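Local coordinates for putative uncharacterized protein (Streptococcus mutans, PDB 3L7N) that probably acts as a type 1 glutamine amidotransferase, hydrolysing glutamine to release ammonia for transfer to an acceptor substrate, at residues P40-F46 and L76-A80; Y105-K111 and H143-G148; H179-P184 and Y218-A224. Residues are numbered along the deposited sequence.

Contact 1 of 3, residues P40-F46 and L76-A80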
ATOM      1  N   PRO A  40      12.884 -10.764   8.152  1.00 36.68           N
ATOM      2  CA  PRO A  40      12.943 -11.206   9.531  1.00 38.32           C
ATOM      3  C   PRO A  40      12.486 -12.644   9.645  1.00 41.82           C
ATOM      4  O   PRO A  40      11.492 -13.020   9.017  1.00 41.09           O
ATOM      5  CB  PRO A  40      11.929 -10.291  10.246  1.00 36.43           C
ATOM      6  CG  PRO A  40      11.529  -9.272   9.294  1.00 33.75           C
ATOM      7  CD  PRO A  40      12.219  -9.457   8.010  1.00 36.33           C
ATOM      8  N   LYS A  41      13.149 -13.442  10.485  1.00 46.42           N
ATOM      9  CA  LYS A  41      12.615 -14.778  10.762  1.00 51.09           C
ATOM     10  C   LYS A  41      11.554 -14.832  11.911  1.00 52.05           C
ATOM     11  O   LYS A  41      10.625 -15.668  11.872  1.00 51.48           O
ATOM     12  CB  LYS A  41      13.726 -15.808  10.939  1.00 52.38           C
ATOM     13  CG  LYS A  41      14.218 -16.451   9.524  1.00 59.16           C
ATOM     14  CD  LYS A  41      15.668 -15.938   9.124  1.00 67.03           C
ATOM     15  CE  LYS A  41      16.699 -16.160  10.347  1.00 72.91           C
ATOM     16  NZ  LYS A  41      18.006 -15.397  10.193  1.00 73.75           N
ATOM     17  N   ASP A  42      11.640 -13.844  12.845  1.00 53.07           N
ATOM     18  CA  ASP A  42      10.743 -13.751  14.086  1.00 53.28           C
ATOM     19  C   ASP A  42       9.809 -12.590  14.014  1.00 51.89           C
ATOM     20  O   ASP A  42      10.284 -11.394  13.926  1.00 53.85           O
ATOM     21  CB  ASP A  42      11.610 -13.529  15.374  1.00 53.88           C
ATOM     22  CG  ASP A  42      12.596 -14.602  15.573  1.00 59.88           C
ATOM     23  OD1 ASP A  42      12.258 -15.757  15.221  1.00 66.30           O
ATOM     24  OD2 ASP A  42      13.747 -14.317  16.007  1.00 61.59           O
ATOM     25  N   ILE A  43       8.540 -12.840  14.312  1.00 47.60           N
ATOM     26  CA  ILE A  43       7.662 -11.783  14.526  1.00 44.49           C
ATOM     27  C   ILE A  43       7.948 -11.023  15.827  1.00 45.48           C
ATOM     28  O   ILE A  43       7.275 -10.034  16.139  1.00 45.75           O
ATOM     29  CB  ILE A  43       6.237 -12.207  14.456  1.00 43.80           C
ATOM     30  CG1 ILE A  43       6.018 -13.440  15.225  1.00 40.97           C
ATOM     31  CG2 ILE A  43       5.854 -12.423  13.102  1.00 42.51           C
ATOM     32  CD1 ILE A  43       4.948 -13.292  16.174  1.00 39.53           C
ATOM     33  N   ASP A  44       8.996 -11.415  16.538  1.00 46.06           N
ATOM     34  CA  ASP A  44       9.197 -10.923  17.945  1.00 47.39           C
ATOM     35  C   ASP A  44       9.911  -9.607  18.017  1.00 45.25           C
ATOM     36  O   ASP A  44       9.932  -8.934  19.100  1.00 43.57           O
ATOM     37  CB  ASP A  44       9.970 -11.968  18.777  1.00 50.87           C
ATOM     38  CG  ASP A  44       9.217 -13.350  18.853  1.00 57.65           C
ATOM     39  OD1 ASP A  44       7.973 -13.351  19.313  1.00 57.14           O
ATOM     40  OD2 ASP A  44       9.842 -14.412  18.391  1.00 58.29           O
ATOM     41  N   ASP A  45      10.535  -9.234  16.907  1.00 43.22           N
ATOM     42  CA  ASP A  45      11.286  -7.983  16.847  1.00 42.80           C
ATOM     43  C   ASP A  45      10.474  -6.751  16.462  1.00 39.69           C
ATOM     44  O   ASP A  45      11.022  -5.652  16.384  1.00 40.48           O
ATOM     45  CB  ASP A  45      12.526  -8.116  15.948  1.00 44.57           C
ATOM     46  CG  ASP A  45      13.493  -9.239  16.434  1.00 52.11           C
ATOM     47  OD1 ASP A  45      13.858  -9.245  17.656  1.00 52.86           O
ATOM     48  OD2 ASP A  45      13.805 -10.162  15.606  1.00 60.42           O
ATOM     49  N   PHE A  46       9.174  -6.915  16.257  1.00 35.30           N
ATOM     50  CA  PHE A  46       8.363  -5.799  15.904  1.00 32.84           C
ATOM     51  C   PHE A  46       6.899  -5.878  16.444  1.00 32.47           C
ATOM     52  O   PHE A  46       6.452  -6.915  16.920  1.00 31.26           O
ATOM     53  CB  PHE A  46       8.417  -5.539  14.368  1.00 31.74           C
ATOM     54  CG  PHE A  46       7.874  -6.669  13.540  1.00 27.84           C
ATOM     55  CD1 PHE A  46       6.468  -6.861  13.418  1.00 24.82           C
ATOM     56  CD2 PHE A  46       8.726  -7.528  12.871  1.00 24.71           C
ATOM     57  CE1 PHE A  46       5.953  -7.878  12.689  1.00 20.98           C
ATOM     58  CE2 PHE A  46       8.216  -8.594  12.104  1.00 24.05           C
ATOM     59  CZ  PHE A  46       6.817  -8.773  12.025  1.00 26.39           C
ATOM     60  N   LEU A  76       5.408 -14.582   6.211  1.00 28.75           N
ATOM     61  CA  LEU A  76       5.750 -13.603   7.271  1.00 27.07           C
ATOM     62  C   LEU A  76       4.454 -12.839   7.687  1.00 27.31           C
ATOM     63  O   LEU A  76       4.159 -12.686   8.914  1.00 26.53           O
ATOM     64  CB  LEU A  76       6.870 -12.654   6.816  1.00 24.92           C
ATOM     65  CG  LEU A  76       7.038 -11.427   7.647  1.00 22.77           C
ATOM     66  CD1 LEU A  76       7.777 -11.707   8.889  1.00 21.53           C
ATOM     67  CD2 LEU A  76       7.733 -10.387   6.872  1.00 24.73           C
ATOM     68  N   ILE A  77       3.617 -12.450   6.680  1.00 26.43           N
ATOM     69  CA  ILE A  77       2.289 -11.849   7.000  1.00 25.77           C
ATOM     70  C   ILE A  77       1.419 -12.810   7.895  1.00 27.50           C
ATOM     71  O   ILE A  77       0.889 -12.408   8.927  1.00 28.72           O
ATOM     72  CB  ILE A  77       1.527 -11.455   5.790  1.00 24.55           C
ATOM     73  CG1 ILE A  77       2.113 -10.220   5.157  1.00 22.68           C
ATOM     74  CG2 ILE A  77       0.107 -11.137   6.158  1.00 23.73           C
ATOM     75  CD1 ILE A  77       1.983 -10.231   3.699  1.00 17.91           C
ATOM     76  N   GLN A  78       1.332 -14.065   7.517  1.00 27.33           N
ATOM     77  CA  GLN A  78       0.533 -14.970   8.255  1.00 26.94           C
ATOM     78  C   GLN A  78       1.002 -15.133   9.677  1.00 29.59           C
ATOM     79  O   GLN A  78       0.149 -15.170  10.616  1.00 29.86           O
ATOM     80  CB  GLN A  78       0.500 -16.285   7.579  1.00 25.99           C
ATOM     81  CG  GLN A  78      -0.171 -16.267   6.330  1.00 23.50           C
ATOM     82  CD  GLN A  78       0.085 -17.457   5.590  1.00 25.35           C
ATOM     83  OE1 GLN A  78      -0.595 -17.757   4.657  1.00 28.82           O
ATOM     84  NE2 GLN A  78       1.086 -18.191   6.000  1.00 27.95           N
ATOM     85  N   LYS A  79       2.359 -15.284   9.875  1.00 30.85           N
ATOM     86  CA  LYS A  79       2.933 -15.333  11.257  1.00 32.60           C
ATOM     87  C   LYS A  79       2.565 -14.098  11.978  1.00 32.61           C
ATOM     88  O   LYS A  79       2.141 -14.142  13.128  1.00 34.33           O
ATOM     89  CB  LYS A  79       4.465 -15.510  11.249  1.00 33.17           C
ATOM     90  CG  LYS A  79       4.970 -16.875  10.516  1.00 41.87           C
ATOM     91  CD  LYS A  79       6.496 -17.246  10.872  1.00 50.99           C
ATOM     92  CE  LYS A  79       6.717 -17.590  12.475  1.00 54.50           C
ATOM     93  NZ  LYS A  79       8.106 -17.095  13.050  1.00 49.47           N
ATOM     94  N   ALA A  80       2.659 -12.972  11.308  1.00 32.35           N
ATOM     95  CA  ALA A  80       2.413 -11.737  11.985  1.00 33.34           C
ATOM     96  C   ALA A  80       0.913 -11.663  12.454  1.00 33.47           C
ATOM     97  O   ALA A  80       0.631 -11.465  13.632  1.00 33.18           O
ATOM     98  CB  ALA A  80       2.803 -10.516  11.067  1.00 33.04           C
TER
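In the open alpha/beta part of this type 1 glutamine amidotransferase domain, helix 70-82 packs over the parallel strands, and the loop leading into strand 48-51 runs along its flank, beside the sheet. Ile43 is the loop's main anchor. Its CA-to-CB bond points at the helix, its CA lies 5.8 Å from the CA of Ala80, and its CG2 methyl sits 3.7 Å from Ala80 CA and 3.9 Å from Lys79 CB. One turn earlier, Leu76 starts out sideways, but its t rotamer swings the end of the side chain toward the loop: CD1 lies 4.5 Å from Pro40 CG and 4.4 Å from Phe46 CZ. The Phe46 ring presents its edge to Leu76 and Ala80, with CE1 4.4 Å from Ala80 CB, while Leu76 also rests on Ile6 of strand 2-7, joining loop, helix and sheet. Exposed Lys79 works differently: beyond CB, its chain extends to the loop backbone, where NZ donates a 3.1 Å hydrogen bond to Lys41 O.

Contact 2 of 3, residues Y105-K111 and H143-G148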
ATOM      1  N   TYR A 105      -4.787 -12.763  -6.093  1.00 44.01           N
ATOM      2  CA  TYR A 105      -4.866 -11.395  -6.515  1.00 42.97           C
ATOM      3  C   TYR A 105      -5.457 -11.284  -7.873  1.00 43.34           C
ATOM      4  O   TYR A 105      -5.454 -12.217  -8.598  1.00 42.89           O
ATOM      5  CB  TYR A 105      -3.473 -10.758  -6.460  1.00 42.20           C
ATOM      6  CG  TYR A 105      -2.555 -11.120  -7.582  1.00 35.91           C
ATOM      7  CD1 TYR A 105      -2.453 -10.331  -8.686  1.00 30.70           C
ATOM      8  CD2 TYR A 105      -1.796 -12.245  -7.532  1.00 30.30           C
ATOM      9  CE1 TYR A 105      -1.645 -10.649  -9.673  1.00 27.38           C
ATOM     10  CE2 TYR A 105      -0.999 -12.556  -8.534  1.00 31.87           C
ATOM     11  CZ  TYR A 105      -0.923 -11.747  -9.591  1.00 30.37           C
ATOM     12  OH  TYR A 105      -0.128 -12.063 -10.609  1.00 31.24           O
ATOM     13  N   LEU A 106      -5.964 -10.119  -8.220  1.00 44.66           N
ATOM     14  CA  LEU A 106      -6.637  -9.951  -9.546  1.00 45.68           C
ATOM     15  C   LEU A 106      -6.111  -8.708 -10.317  1.00 46.10           C
ATOM     16  O   LEU A 106      -5.472  -7.854  -9.740  1.00 46.74           O
ATOM     17  CB  LEU A 106      -8.162  -9.827  -9.360  1.00 46.18           C
ATOM     18  CG  LEU A 106      -8.910 -10.896  -8.552  1.00 48.84           C
ATOM     19  CD1 LEU A 106     -10.244 -10.357  -8.095  1.00 48.34           C
ATOM     20  CD2 LEU A 106      -9.089 -12.216  -9.386  1.00 49.26           C
ATOM     21  N   HIS A 107      -6.450  -8.612 -11.614  1.00 46.02           N
ATOM     22  CA  HIS A 107      -6.251  -7.392 -12.377  1.00 46.57           C
ATOM     23  C   HIS A 107      -7.371  -6.406 -12.096  1.00 46.10           C
ATOM     24  O   HIS A 107      -8.469  -6.800 -11.804  1.00 46.18           O
ATOM     25  CB  HIS A 107      -6.179  -7.693 -13.888  1.00 48.45           C
ATOM     26  CG  HIS A 107      -5.109  -8.687 -14.265  1.00 56.42           C
ATOM     27  ND1 HIS A 107      -5.397  -9.896 -14.880  1.00 62.65           N
ATOM     28  CD2 HIS A 107      -3.756  -8.669 -14.086  1.00 62.76           C
ATOM     29  CE1 HIS A 107      -4.268 -10.573 -15.076  1.00 66.70           C
ATOM     30  NE2 HIS A 107      -3.260  -9.855 -14.598  1.00 67.84           N
ATOM     31  N   SER A 108      -7.061  -5.106 -12.161  1.00 45.70           N
ATOM     32  CA  SER A 108      -8.029  -4.046 -11.844  1.00 44.45           C
ATOM     33  C   SER A 108      -8.900  -3.807 -13.081  1.00 46.17           C
ATOM     34  O   SER A 108      -8.408  -3.894 -14.177  1.00 45.90           O
ATOM     35  CB  SER A 108      -7.285  -2.771 -11.473  1.00 42.72           C
ATOM     36  OG  SER A 108      -8.144  -1.811 -10.879  1.00 38.22           O
ATOM     37  N   PRO A 109     -10.235  -3.557 -12.890  1.00 47.66           N
ATOM     38  CA  PRO A 109     -11.067  -3.125 -14.035  1.00 48.58           C
ATOM     39  C   PRO A 109     -10.337  -2.077 -14.861  1.00 50.08           C
ATOM     40  O   PRO A 109     -10.105  -2.270 -16.055  1.00 49.48           O
ATOM     41  CB  PRO A 109     -12.323  -2.478 -13.350  1.00 47.62           C
ATOM     42  CG  PRO A 109     -12.342  -2.998 -11.944  1.00 48.08           C
ATOM     43  CD  PRO A 109     -11.055  -3.848 -11.710  1.00 48.17           C
ATOM     44  N   LYS A 110      -9.966  -0.968 -14.212  1.00 51.66           N
ATOM     45  CA  LYS A 110      -9.137   0.052 -14.850  1.00 51.74           C
ATOM     46  C   LYS A 110      -7.757   0.273 -14.103  1.00 50.65           C
ATOM     47  O   LYS A 110      -7.694   0.327 -12.827  1.00 50.42           O
ATOM     48  CB  LYS A 110      -9.935   1.359 -14.990  1.00 51.83           C
ATOM     49  CG  LYS A 110     -10.879   1.385 -16.257  1.00 55.80           C
ATOM     50  CD  LYS A 110     -10.147   0.745 -17.568  1.00 62.16           C
ATOM     51  CE  LYS A 110     -10.809   1.216 -18.960  1.00 62.34           C
ATOM     52  NZ  LYS A 110      -9.909   2.227 -19.733  1.00 65.70           N
ATOM     53  N   LYS A 111      -6.679   0.367 -14.868  1.00 49.09           N
ATOM     54  CA  LYS A 111      -5.397   0.797 -14.292  1.00 47.69           C
ATOM     55  C   LYS A 111      -5.380   2.272 -13.944  1.00 47.18           C
ATOM     56  O   LYS A 111      -6.038   3.069 -14.578  1.00 48.99           O
ATOM     57  CB  LYS A 111      -4.237   0.401 -15.176  1.00 47.98           C
ATOM     58  CG  LYS A 111      -3.576   1.490 -15.924  1.00 48.70           C
ATOM     59  CD  LYS A 111      -2.676   0.833 -16.994  1.00 50.73           C
ATOM     60  CE  LYS A 111      -1.235   1.230 -16.814  1.00 52.79           C
ATOM     61  NZ  LYS A 111      -0.275   0.149 -17.306  1.00 51.27           N
ATOM     62  N   HIS A 143      -1.300   1.469 -10.031  1.00 41.52           N
ATOM     63  CA  HIS A 143      -1.437   0.000 -10.179  1.00 41.91           C
ATOM     64  C   HIS A 143      -2.064  -0.462 -11.439  1.00 42.12           C
ATOM     65  O   HIS A 143      -2.685   0.285 -12.145  1.00 41.82           O
ATOM     66  CB  HIS A 143      -2.225  -0.562  -9.057  1.00 42.21           C
ATOM     67  CG  HIS A 143      -3.647  -0.144  -9.071  1.00 41.79           C
ATOM     68  ND1 HIS A 143      -4.032   1.171  -8.935  1.00 41.94           N
ATOM     69  CD2 HIS A 143      -4.785  -0.858  -9.206  1.00 40.15           C
ATOM     70  CE1 HIS A 143      -5.348   1.250  -8.946  1.00 40.71           C
ATOM     71  NE2 HIS A 143      -5.832   0.031  -9.101  1.00 43.35           N
ATOM     72  N   GLY A 144      -1.928  -1.751 -11.676  1.00 43.00           N
ATOM     73  CA  GLY A 144      -2.613  -2.426 -12.734  1.00 43.48           C
ATOM     74  C   GLY A 144      -3.407  -3.570 -12.169  1.00 43.76           C
ATOM     75  O   GLY A 144      -4.364  -4.031 -12.794  1.00 45.36           O
ATOM     76  N   ASP A 145      -3.033  -4.007 -10.948  1.00 41.91           N
ATOM     77  CA  ASP A 145      -3.702  -5.119 -10.264  1.00 39.28           C
ATOM     78  C   ASP A 145      -4.377  -4.643  -8.963  1.00 38.56           C
ATOM     79  O   ASP A 145      -4.364  -3.451  -8.655  1.00 38.51           O
ATOM     80  CB  ASP A 145      -2.719  -6.210  -9.963  1.00 38.95           C
ATOM     81  CG  ASP A 145      -2.297  -6.945 -11.174  1.00 39.85           C
ATOM     82  OD1 ASP A 145      -2.902  -6.756 -12.239  1.00 43.40           O
ATOM     83  OD2 ASP A 145      -1.332  -7.707 -11.089  1.00 44.85           O
ATOM     84  N   MET A 146      -5.035  -5.566  -8.264  1.00 36.70           N
ATOM     85  CA  MET A 146      -5.679  -5.264  -6.988  1.00 37.31           C
ATOM     86  C   MET A 146      -5.778  -6.554  -6.119  1.00 36.55           C
ATOM     87  O   MET A 146      -5.500  -7.651  -6.593  1.00 36.63           O
ATOM     88  CB  MET A 146      -7.064  -4.689  -7.219  1.00 38.78           C
ATOM     89  CG  MET A 146      -8.160  -5.789  -7.672  1.00 42.94           C
ATOM     90  SD  MET A 146      -9.841  -5.119  -7.990  1.00 44.21           S
ATOM     91  CE  MET A 146     -10.672  -6.618  -8.375  1.00 40.25           C
ATOM     92  N   PRO A 147      -6.153  -6.414  -4.857  1.00 35.91           N
ATOM     93  CA  PRO A 147      -6.030  -7.637  -4.034  1.00 36.00           C
ATOM     94  C   PRO A 147      -7.278  -8.619  -4.088  1.00 37.04           C
ATOM     95  O   PRO A 147      -8.434  -8.170  -4.234  1.00 37.34           O
ATOM     96  CB  PRO A 147      -5.822  -7.093  -2.626  1.00 35.23           C
ATOM     97  CG  PRO A 147      -6.210  -5.630  -2.683  1.00 35.48           C
ATOM     98  CD  PRO A 147      -6.008  -5.178  -4.059  1.00 36.96           C
ATOM     99  N   GLY A 148      -7.009  -9.936  -3.986  1.00 37.08           N
ATOM    100  CA  GLY A 148      -8.028 -10.934  -3.548  1.00 35.24           C
ATOM    101  C   GLY A 148      -8.862 -10.482  -2.348  1.00 36.27           C
ATOM    102  O   GLY A 148      -8.370  -9.818  -1.454  1.00 34.44           O
TER
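Three backbone hydrogen bonds stitch these segments together. Leu106 and Met146 form an antiparallel hydrogen-bonded pair, with Leu106 N to Met146 O at 3.0 Å and Met146 N to Leu106 O at 2.8 Å. Ser108 N then reaches Gly144 O at 3.0 Å, so His107 and Asp145 between them are a non-hydrogen-bonded pair, their CA atoms 4.0 Å apart. The result is an edge of the mixed sheet seen in type 1 glutamine amidotransferase domains: 145-146 is outermost at this end, and the chain enters it from strand 136-143 by turning at Gly144, the two flanking strand 106-113. Apolar contact on the face carrying Leu106 and Met146 brings Leu106 CD1 to 3.8 Å from Met146 CE; beyond the strand, at the corner, Pro109 CD lies 4.1 Å from Met146 SD. Among the polar side chains, Ser108 OG donates to Lys110 O at 2.9 Å, spanning the corner at 109-110. Tyr105 turns its ring edge to Asp145, CE1 to OD2 3.3 Å, while its hydroxyl bonds Ser59.

Contact 3 of 3, residues H179-P184 and Y218-A224; sequences HLEFTP and YSSMNQA
Tyr218 lays one face of its ring over the backbone N of Thr183, with its CD1 3.7 Å from Phe182 CB and its CD2 3.8 Å from Pro184 CD. Its rotamer is m, just before helix 219-233. The other segment is an irregular turn: Leu180 and Glu181 have psi close to zero (-88/-6 and -90/-4), Phe182 (-59/156) and Thr183 (-148/168) are extended, and Thr183 is the N-cap of helix 184-193. CA pairs set the register: Leu180 with Met221 at 4.8 Å, Glu181 with Asn222 at 5.5 Å and Thr183 with Tyr218 at 5.7 Å. Leu180 (m, p) packs CB 4.0 Å from Met221 CB and CD2 4.3 Å from Ala224 CB; Met221 chi1 is 28°. Asn222 (m) clamps the turn, ND2 donating to Leu180 O at 3.2 Å and to Phe182 O at 2.8 Å. His179 ND1 donates to Glu181 OE2 at 2.7 Å, and the His179 side chain touches Cys91 at the putative nucleophile elbow, consistent with a glutaminase Cys-His-Glu triad. Asn222 thus holds the probable catalytic loop by the loop's carbonyls, while Glu181, its CA-to-CB bond pointing away from the helix, pairs with His179.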
ATOM      1  N   HIS A 179      -2.120   4.918  -2.769  1.00 33.54           N
ATOM      2  CA  HIS A 179      -1.005   5.496  -2.080  1.00 33.26           C
ATOM      3  C   HIS A 179      -1.382   6.884  -1.440  1.00 33.46           C
ATOM      4  O   HIS A 179      -1.381   7.877  -2.114  1.00 35.96           O
ATOM      5  CB  HIS A 179       0.116   5.702  -3.081  1.00 31.97           C
ATOM      6  CG  HIS A 179       0.626   4.435  -3.696  1.00 33.04           C
ATOM      7  ND1 HIS A 179       1.659   3.707  -3.151  1.00 34.81           N
ATOM      8  CD2 HIS A 179       0.307   3.814  -4.858  1.00 34.78           C
ATOM      9  CE1 HIS A 179       1.936   2.675  -3.937  1.00 35.88           C
ATOM     10  NE2 HIS A 179       1.135   2.717  -4.979  1.00 32.42           N
ATOM     11  N   LEU A 180      -1.606   6.941  -0.160  1.00 31.70           N
ATOM     12  CA  LEU A 180      -1.763   8.240   0.493  1.00 31.38           C
ATOM     13  C   LEU A 180      -0.420   8.810   0.955  1.00 33.06           C
ATOM     14  O   LEU A 180      -0.356   9.941   1.487  1.00 34.38           O
ATOM     15  CB  LEU A 180      -2.661   8.119   1.696  1.00 31.18           C
ATOM     16  CG  LEU A 180      -4.126   7.905   1.411  1.00 31.60           C
ATOM     17  CD1 LEU A 180      -4.386   6.570   0.707  1.00 30.35           C
ATOM     18  CD2 LEU A 180      -4.927   8.002   2.731  1.00 35.90           C
ATOM     19  N   GLU A 181       0.634   8.013   0.805  1.00 33.39           N
ATOM     20  CA  GLU A 181       1.937   8.287   1.407  1.00 33.35           C
ATOM     21  C   GLU A 181       2.816   9.129   0.447  1.00 33.88           C
ATOM     22  O   GLU A 181       3.979   9.478   0.785  1.00 33.90           O
ATOM     23  CB  GLU A 181       2.663   6.936   1.733  1.00 33.02           C
ATOM     24  CG  GLU A 181       3.432   6.317   0.539  1.00 31.32           C
ATOM     25  CD  GLU A 181       2.596   5.413  -0.317  1.00 34.24           C
ATOM     26  OE1 GLU A 181       1.386   5.185  -0.011  1.00 36.50           O
ATOM     27  OE2 GLU A 181       3.141   4.913  -1.307  1.00 34.25           O
ATOM     28  N   PHE A 182       2.292   9.393  -0.767  1.00 32.86           N
ATOM     29  CA  PHE A 182       3.054  10.088  -1.799  1.00 31.87           C
ATOM     30  C   PHE A 182       3.515  11.510  -1.345  1.00 32.10           C
ATOM     31  O   PHE A 182       2.910  12.145  -0.408  1.00 32.49           O
ATOM     32  CB  PHE A 182       2.240  10.189  -3.074  1.00 30.84           C
ATOM     33  CG  PHE A 182       2.272   8.948  -3.925  1.00 30.35           C
ATOM     34  CD1 PHE A 182       3.103   7.864  -3.584  1.00 24.74           C
ATOM     35  CD2 PHE A 182       1.491   8.881  -5.137  1.00 28.11           C
ATOM     36  CE1 PHE A 182       3.166   6.701  -4.413  1.00 26.63           C
ATOM     37  CE2 PHE A 182       1.523   7.735  -5.980  1.00 28.32           C
ATOM     38  CZ  PHE A 182       2.365   6.628  -5.631  1.00 30.12           C
ATOM     39  N   THR A 183       4.578  11.979  -1.976  1.00 31.47           N
ATOM     40  CA  THR A 183       5.054  13.305  -1.841  1.00 31.12           C
ATOM     41  C   THR A 183       5.666  13.650  -3.208  1.00 33.60           C
ATOM     42  O   THR A 183       5.925  12.724  -4.051  1.00 35.44           O
ATOM     43  CB  THR A 183       6.177  13.366  -0.819  1.00 31.54           C
ATOM     44  OG1 THR A 183       7.333  12.709  -1.349  1.00 35.17           O
ATOM     45  CG2 THR A 183       5.793  12.724   0.477  1.00 29.30           C
ATOM     46  N   PRO A 184       5.972  14.935  -3.444  1.00 34.83           N
ATOM     47  CA  PRO A 184       6.484  15.234  -4.819  1.00 35.52           C
ATOM     48  C   PRO A 184       7.752  14.433  -5.190  1.00 36.83           C
ATOM     49  O   PRO A 184       7.874  13.918  -6.342  1.00 38.15           O
ATOM     50  CB  PRO A 184       6.762  16.732  -4.780  1.00 35.71           C
ATOM     51  CG  PRO A 184       5.820  17.284  -3.611  1.00 34.09           C
ATOM     52  CD  PRO A 184       5.653  16.170  -2.643  1.00 34.74           C
ATOM     53  N   TYR A 218       0.288  17.193  -2.064  1.00 44.12           N
ATOM     54  CA  TYR A 218       0.054  15.927  -1.388  1.00 40.63           C
ATOM     55  C   TYR A 218      -0.224  16.023   0.080  1.00 41.11           C
ATOM     56  O   TYR A 218      -0.358  15.012   0.728  1.00 43.79           O
ATOM     57  CB  TYR A 218       1.201  14.962  -1.633  1.00 38.66           C
ATOM     58  CG  TYR A 218       1.324  14.540  -3.024  1.00 34.26           C
ATOM     59  CD1 TYR A 218       0.603  13.441  -3.495  1.00 34.31           C
ATOM     60  CD2 TYR A 218       2.159  15.244  -3.933  1.00 29.93           C
ATOM     61  CE1 TYR A 218       0.689  13.018  -4.873  1.00 32.33           C
ATOM     62  CE2 TYR A 218       2.287  14.836  -5.284  1.00 29.53           C
ATOM     63  CZ  TYR A 218       1.517  13.729  -5.756  1.00 34.80           C
ATOM     64  OH  TYR A 218       1.565  13.352  -7.093  1.00 37.10           O
ATOM     65  N   SER A 219      -0.344  17.205   0.622  1.00 40.98           N
ATOM     66  CA  SER A 219      -0.401  17.323   2.100  1.00 43.17           C
ATOM     67  C   SER A 219      -1.680  16.774   2.710  1.00 44.23           C
ATOM     68  O   SER A 219      -1.725  16.475   3.945  1.00 45.43           O
ATOM     69  CB  SER A 219      -0.156  18.785   2.596  1.00 44.25           C
ATOM     70  OG  SER A 219      -0.384  19.755   1.554  1.00 49.21           O
ATOM     71  N   SER A 220      -2.750  16.690   1.912  1.00 44.03           N
ATOM     72  CA  SER A 220      -4.024  16.259   2.467  1.00 44.22           C
ATOM     73  C   SER A 220      -4.113  14.785   2.589  1.00 42.63           C
ATOM     74  O   SER A 220      -4.546  14.283   3.630  1.00 42.49           O
ATOM     75  CB  SER A 220      -5.174  16.795   1.674  1.00 45.50           C
ATOM     76  OG  SER A 220      -5.130  18.196   1.690  1.00 50.86           O
ATOM     77  N   MET A 221      -3.679  14.051   1.542  1.00 40.55           N
ATOM     78  CA  MET A 221      -3.495  12.584   1.691  1.00 39.75           C
ATOM     79  C   MET A 221      -2.537  12.173   2.813  1.00 39.61           C
ATOM     80  O   MET A 221      -2.921  11.377   3.648  1.00 40.79           O
ATOM     81  CB  MET A 221      -3.185  11.859   0.398  1.00 37.00           C
ATOM     82  CG  MET A 221      -2.530  12.596  -0.575  1.00 36.56           C
ATOM     83  SD  MET A 221      -1.853  11.442  -1.723  1.00 40.43           S
ATOM     84  CE  MET A 221      -2.413  12.094  -3.275  1.00 38.84           C
ATOM     85  N   ASN A 222      -1.327  12.791   2.891  1.00 38.44           N
ATOM     86  CA  ASN A 222      -0.417  12.494   4.015  1.00 37.09           C
ATOM     87  C   ASN A 222      -1.199  12.656   5.304  1.00 38.02           C
ATOM     88  O   ASN A 222      -1.030  11.906   6.267  1.00 38.01           O
ATOM     89  CB  ASN A 222       0.767  13.454   4.074  1.00 35.55           C
ATOM     90  CG  ASN A 222       1.617  13.478   2.800  1.00 36.06           C
ATOM     91  OD1 ASN A 222       2.473  14.367   2.663  1.00 38.55           O
ATOM     92  ND2 ASN A 222       1.440  12.496   1.898  1.00 32.07           N
ATOM     93  N   GLN A 223      -2.011  13.687   5.353  1.00 39.92           N
ATOM     94  CA  GLN A 223      -2.629  14.084   6.600  1.00 41.48           C
ATOM     95  C   GLN A 223      -3.802  13.128   6.954  1.00 41.06           C
ATOM     96  O   GLN A 223      -3.981  12.731   8.128  1.00 41.42           O
ATOM     97  CB  GLN A 223      -3.082  15.570   6.533  1.00 42.04           C
ATOM     98  CG  GLN A 223      -3.651  16.186   7.926  1.00 48.74           C
ATOM     99  CD  GLN A 223      -2.741  15.859   9.163  1.00 57.40           C
ATOM    100  OE1 GLN A 223      -1.502  16.225   9.193  1.00 56.81           O
ATOM    101  NE2 GLN A 223      -3.321  15.109  10.166  1.00 52.02           N
ATOM    102  N   ALA A 224      -4.556  12.728   5.937  1.00 40.32           N
ATOM    103  CA  ALA A 224      -5.550  11.744   6.104  1.00 39.35           C
ATOM    104  C   ALA A 224      -4.890  10.478   6.627  1.00 40.94           C
ATOM    105  O   ALA A 224      -5.348   9.899   7.691  1.00 40.72           O
ATOM    106  CB  ALA A 224      -6.216  11.491   4.843  1.00 39.54           C
TER

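Followed from the N terminus, the three contacts come in series, with none nested in or crossing another. Contact 1 closes first, bringing the loop after strand 27-32 back to helix 70-82 across strand 48-51. The chain then passes the likely nucleophile elbow around Cys91 and helix 92-100 before contact 2 closes an excursion of strands and loops without a helix, pairing 106-113 with 145-146 at the far end of the sheet order. Contact 3 comes last, closing a largely helical excursion and seating helix 219-233 against the loop after strand 173-176. Contacts 1 and 3 lie on opposite sides of the chain's centre, their own centres 28 Å apart; contacts 2 and 3 come within about 6 Å at their nearest atoms without touching.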